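Local structure of HepC.19480.a.B1 (Helicobacter pylori, 6MTZ) at residues A[183-192]-A[242-253]. The protein is of unknown function but is probably a metal-dependent phosphoesterase of the DHH/DHHA1 family, perhaps acting on nucleotides or short oligonucleotides. Numbering follows the deposited sequence.
Sequences ELNRFMFDDE and SSNAQTHLLSLK
Q246 sets CG anti to its carbonyl carbon (chi1 -71°) and then runs extended, which carries its amide off helix 238-251 to the backbone of E183-N185. There OE1 of Q246 accepts from N185 N at 3.0 Å, a nearly straight bond (167° at the hydrogen) whose donor is tilted out of the amide plane. One turn earlier, S242 turns OG anti to its own N (chi1 167°) and donates to a lone pair of E183 O, 3.0 Å from OG and in the carbonyl plane. The carboxylate of E183 leads elsewhere, to Y196 and K225. Beyond these polar ties, F189 lays its ring against helix 238-251. L249 CD1 makes a CH-pi contact over one face, 4.3 Å from the ring centroid, while M188 CB covers the opposite face. At the ring edge, L250 CD2 approaches F189 CZ to 3.5 Å and Q246 OE1 lies near F189 CE2. L249 and E192 lie alongside each other, pointing opposite ways, with L249 CD1 3.8 Å from E192 CG. K253 reaches back with NZ to M188 O, a weak bond of 3.3 Å. N185 steadies the loop from within: OD1 accepts from M188 N at 2.8 Å, an Asx motif, and ND2 bonds to S271. F189 occupies the N-cap position of helix 190-203. The contact thus docks a loop held by an Asx motif and a helix start against helix 238-251, which leads into the mixed sheet of the C-terminal part; it probably lies where the DHH domain meets the helix leading to the DHHA1 domain.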
loop_
_atom_site.group_PDB
_atom_site.type_symbol
_atom_site.label_atom_id
_atom_site.label_comp_id
_atom_site.label_asym_id
_atom_site.label_seq_id
_atom_site.Cartn_x
_atom_site.Cartn_y
_atom_site.Cartn_z
ATOM N N GLU A 183 3.861 8.201 5.538
ATOM C CA GLU A 183 5.300 8.448 5.561
ATOM C C GLU A 183 6.098 7.470 4.703
ATOM O O GLU A 183 7.232 7.784 4.346
ATOM C CB GLU A 183 5.823 8.404 7.005
ATOM C CG GLU A 183 5.352 9.562 7.910
ATOM C CD GLU A 183 3.910 9.401 8.352
ATOM O OE1 GLU A 183 3.391 8.263 8.262
ATOM O OE2 GLU A 183 3.294 10.410 8.766
ATOM N N LEU A 184 5.570 6.275 4.411
ATOM C CA LEU A 184 6.202 5.340 3.476
ATOM C C LEU A 184 5.332 5.251 2.223
ATOM O O LEU A 184 4.227 4.685 2.262
ATOM C CB LEU A 184 6.393 3.956 4.102
ATOM C CG LEU A 184 7.222 3.846 5.395
ATOM C CD1 LEU A 184 7.236 2.409 5.911
ATOM C CD2 LEU A 184 8.668 4.343 5.204
ATOM N N ASN A 185 5.844 5.788 1.113
ATOM C CA ASN A 185 5.133 5.740 -0.162
ATOM C C ASN A 185 4.668 4.323 -0.478
ATOM O O ASN A 185 5.471 3.376 -0.489
ATOM C CB ASN A 185 6.033 6.252 -1.291
ATOM C CG ASN A 185 5.332 6.243 -2.641
ATOM O OD1 ASN A 185 5.387 5.262 -3.374
ATOM N ND2 ASN A 185 4.677 7.353 -2.978
ATOM N N ARG A 186 3.364 4.192 -0.754
ATOM C CA ARG A 186 2.768 2.870 -0.919
ATOM C C ARG A 186 3.242 2.200 -2.201
ATOM O O ARG A 186 3.502 0.988 -2.211
ATOM C CB ARG A 186 1.239 2.959 -0.902
ATOM C CG ARG A 186 0.550 1.587 -0.940
ATOM C CD ARG A 186 -0.978 1.667 -0.655
ATOM N NE ARG A 186 -1.744 2.393 -1.676
ATOM C CZ ARG A 186 -2.290 1.834 -2.760
ATOM N NH1 ARG A 186 -2.170 0.529 -2.981
ATOM N NH2 ARG A 186 -2.973 2.576 -3.622
ATOM N N PHE A 187 3.374 2.969 -3.288
ATOM C CA PHE A 187 3.801 2.377 -4.552
ATOM C C PHE A 187 5.220 1.837 -4.450
ATOM O O PHE A 187 5.500 0.710 -4.875
ATOM C CB PHE A 187 3.733 3.390 -5.697
ATOM C CG PHE A 187 4.144 2.796 -7.026
ATOM C CD1 PHE A 187 5.469 2.777 -7.423
ATOM C CD2 PHE A 187 3.206 2.184 -7.837
ATOM C CE1 PHE A 187 5.845 2.183 -8.628
ATOM C CE2 PHE A 187 3.574 1.602 -9.034
ATOM C CZ PHE A 187 4.893 1.599 -9.430
ATOM N N MET A 188 6.139 2.641 -3.913
ATOM C CA MET A 188 7.536 2.232 -3.911
ATOM C C MET A 188 7.824 1.175 -2.849
ATOM O O MET A 188 8.703 0.335 -3.056
ATOM C CB MET A 188 8.442 3.451 -3.709
ATOM C CG MET A 188 8.387 4.480 -4.861
ATOM S SD MET A 188 8.943 3.849 -6.452
ATOM C CE MET A 188 10.721 3.667 -6.190
ATOM N N PHE A 189 7.099 1.192 -1.726
ATOM C CA PHE A 189 7.411 0.356 -0.561
ATOM C C PHE A 189 6.159 -0.382 -0.090
ATOM O O PHE A 189 5.717 -0.239 1.046
ATOM C CB PHE A 189 7.986 1.200 0.566
ATOM C CG PHE A 189 8.938 2.262 0.088
ATOM C CD1 PHE A 189 10.104 1.910 -0.563
ATOM C CD2 PHE A 189 8.667 3.609 0.301
ATOM C CE1 PHE A 189 11.002 2.893 -0.999
ATOM C CE2 PHE A 189 9.545 4.591 -0.128
ATOM C CZ PHE A 189 10.721 4.233 -0.781
ATOM N N ASP A 190 5.609 -1.221 -0.970
ATOM C CA ASP A 190 4.295 -1.804 -0.721
ATOM C C ASP A 190 4.264 -2.586 0.591
ATOM O O ASP A 190 3.392 -2.365 1.440
ATOM C CB ASP A 190 3.903 -2.706 -1.887
ATOM C CG ASP A 190 2.557 -3.337 -1.679
ATOM O OD1 ASP A 190 1.540 -2.617 -1.769
ATOM O OD2 ASP A 190 2.522 -4.550 -1.401
ATOM N N ASP A 191 5.232 -3.478 0.794
ATOM C CA ASP A 191 5.210 -4.303 1.998
ATOM C C ASP A 191 5.560 -3.498 3.240
ATOM O O ASP A 191 4.981 -3.721 4.307
ATOM C CB ASP A 191 6.171 -5.481 1.851
ATOM C CG ASP A 191 5.704 -6.480 0.832
ATOM O OD1 ASP A 191 4.486 -6.500 0.529
ATOM O OD2 ASP A 191 6.559 -7.234 0.326
ATOM N N GLU A 192 6.530 -2.587 3.135
ATOM C CA GLU A 192 6.924 -1.826 4.317
ATOM C C GLU A 192 5.840 -0.836 4.700
ATOM O O GLU A 192 5.664 -0.532 5.887
ATOM C CB GLU A 192 8.251 -1.106 4.080
ATOM C CG GLU A 192 9.450 -2.049 3.884
ATOM C CD GLU A 192 9.588 -2.551 2.450
ATOM O OE1 GLU A 192 8.712 -2.223 1.623
ATOM O OE2 GLU A 192 10.575 -3.268 2.151
ATOM N N SER A 242 11.101 10.174 8.269
ATOM C CA SER A 242 10.434 9.618 7.094
ATOM C C SER A 242 11.388 9.532 5.909
ATOM O O SER A 242 11.457 8.500 5.231
ATOM C CB SER A 242 9.211 10.470 6.731
ATOM O OG SER A 242 8.730 10.140 5.439
ATOM N N SER A 243 12.115 10.623 5.622
ATOM C CA SER A 243 13.006 10.603 4.460
ATOM C C SER A 243 14.139 9.608 4.664
ATOM O O SER A 243 14.523 8.910 3.724
ATOM C CB SER A 243 13.547 12.007 4.161
ATOM O OG SER A 243 13.910 12.693 5.347
ATOM N N ASN A 244 14.626 9.464 5.897
ATOM C CA ASN A 244 15.661 8.471 6.164
ATOM C C ASN A 244 15.146 7.052 5.983
ATOM O O ASN A 244 15.824 6.214 5.377
ATOM C CB ASN A 244 16.230 8.656 7.562
ATOM C CG ASN A 244 17.711 8.881 7.526
ATOM O OD1 ASN A 244 18.485 7.937 7.340
ATOM N ND2 ASN A 244 18.122 10.136 7.657
ATOM N N ALA A 245 13.961 6.752 6.522
ATOM C CA ALA A 245 13.387 5.428 6.325
ATOM C C ALA A 245 13.211 5.125 4.835
ATOM O O ALA A 245 13.511 4.015 4.381
ATOM C CB ALA A 245 12.056 5.317 7.074
ATOM N N GLN A 246 12.764 6.111 4.049
ATOM C CA GLN A 246 12.523 5.868 2.628
ATOM C C GLN A 246 13.826 5.711 1.852
ATOM O O GLN A 246 13.964 4.778 1.051
ATOM C CB GLN A 246 11.655 6.983 2.051
ATOM C CG GLN A 246 10.229 6.877 2.589
ATOM C CD GLN A 246 9.272 7.887 2.002
ATOM O OE1 GLN A 246 8.335 7.535 1.265
ATOM N NE2 GLN A 246 9.477 9.155 2.350
ATOM N N THR A 247 14.799 6.606 2.074
ATOM C CA THR A 247 16.069 6.494 1.355
ATOM C C THR A 247 16.735 5.142 1.605
ATOM O O THR A 247 17.308 4.548 0.679
ATOM C CB THR A 247 17.024 7.634 1.736
ATOM O OG1 THR A 247 17.273 7.614 3.145
ATOM C CG2 THR A 247 16.437 8.984 1.352
ATOM N N HIS A 248 16.676 4.632 2.845
ATOM C CA HIS A 248 17.250 3.318 3.123
ATOM C C HIS A 248 16.594 2.242 2.266
ATOM O O HIS A 248 17.279 1.372 1.710
ATOM C CB HIS A 248 17.115 2.946 4.600
ATOM C CG HIS A 248 17.615 1.565 4.912
ATOM N ND1 HIS A 248 16.787 0.461 4.963
ATOM C CD2 HIS A 248 18.864 1.104 5.167
ATOM C CE1 HIS A 248 17.501 -0.613 5.249
ATOM N NE2 HIS A 248 18.765 -0.250 5.378
ATOM N N LEU A 249 15.267 2.297 2.141
ATOM C CA LEU A 249 14.577 1.358 1.263
ATOM C C LEU A 249 14.898 1.628 -0.202
ATOM O O LEU A 249 14.970 0.687 -0.996
ATOM C CB LEU A 249 13.073 1.416 1.514
ATOM C CG LEU A 249 12.689 1.032 2.948
ATOM C CD1 LEU A 249 11.191 1.246 3.192
ATOM C CD2 LEU A 249 13.070 -0.420 3.240
ATOM N N LEU A 250 15.116 2.897 -0.576
ATOM C CA LEU A 250 15.495 3.191 -1.957
ATOM C C LEU A 250 16.895 2.684 -2.269
ATOM O O LEU A 250 17.153 2.241 -3.401
ATOM C CB LEU A 250 15.409 4.701 -2.237
ATOM C CG LEU A 250 14.018 5.347 -2.259
ATOM C CD1 LEU A 250 14.129 6.840 -2.494
ATOM C CD2 LEU A 250 13.118 4.688 -3.307
ATOM N N SER A 251 17.807 2.739 -1.286
ATOM C CA SER A 251 19.195 2.340 -1.528
ATOM C C SER A 251 19.283 0.889 -1.970
ATOM O O SER A 251 20.196 0.523 -2.715
ATOM C CB SER A 251 20.049 2.565 -0.276
ATOM O OG SER A 251 20.253 3.944 -0.045
ATOM N N LEU A 252 18.324 0.059 -1.558
ATOM C CA LEU A 252 18.297 -1.325 -2.008
ATOM C C LEU A 252 17.748 -1.487 -3.420
ATOM O O LEU A 252 17.718 -2.614 -3.919
ATOM C CB LEU A 252 17.463 -2.169 -1.046
ATOM C CG LEU A 252 17.584 -1.899 0.459
ATOM C CD1 LEU A 252 16.641 -2.825 1.208
ATOM C CD2 LEU A 252 19.010 -2.058 0.964
ATOM N N LYS A 253 17.313 -0.405 -4.073
ATOM C CA LYS A 253 16.678 -0.464 -5.389
ATOM C C LYS A 253 17.541 0.154 -6.481
ATOM O O LYS A 253 17.042 0.396 -7.588
ATOM C CB LYS A 253 15.314 0.247 -5.346
ATOM C CG LYS A 253 14.235 -0.428 -4.488
ATOM C CD LYS A 253 12.980 0.455 -4.390
ATOM C CE LYS A 253 11.952 -0.119 -3.447
ATOM N NZ LYS A 253 11.329 -1.325 -4.038
#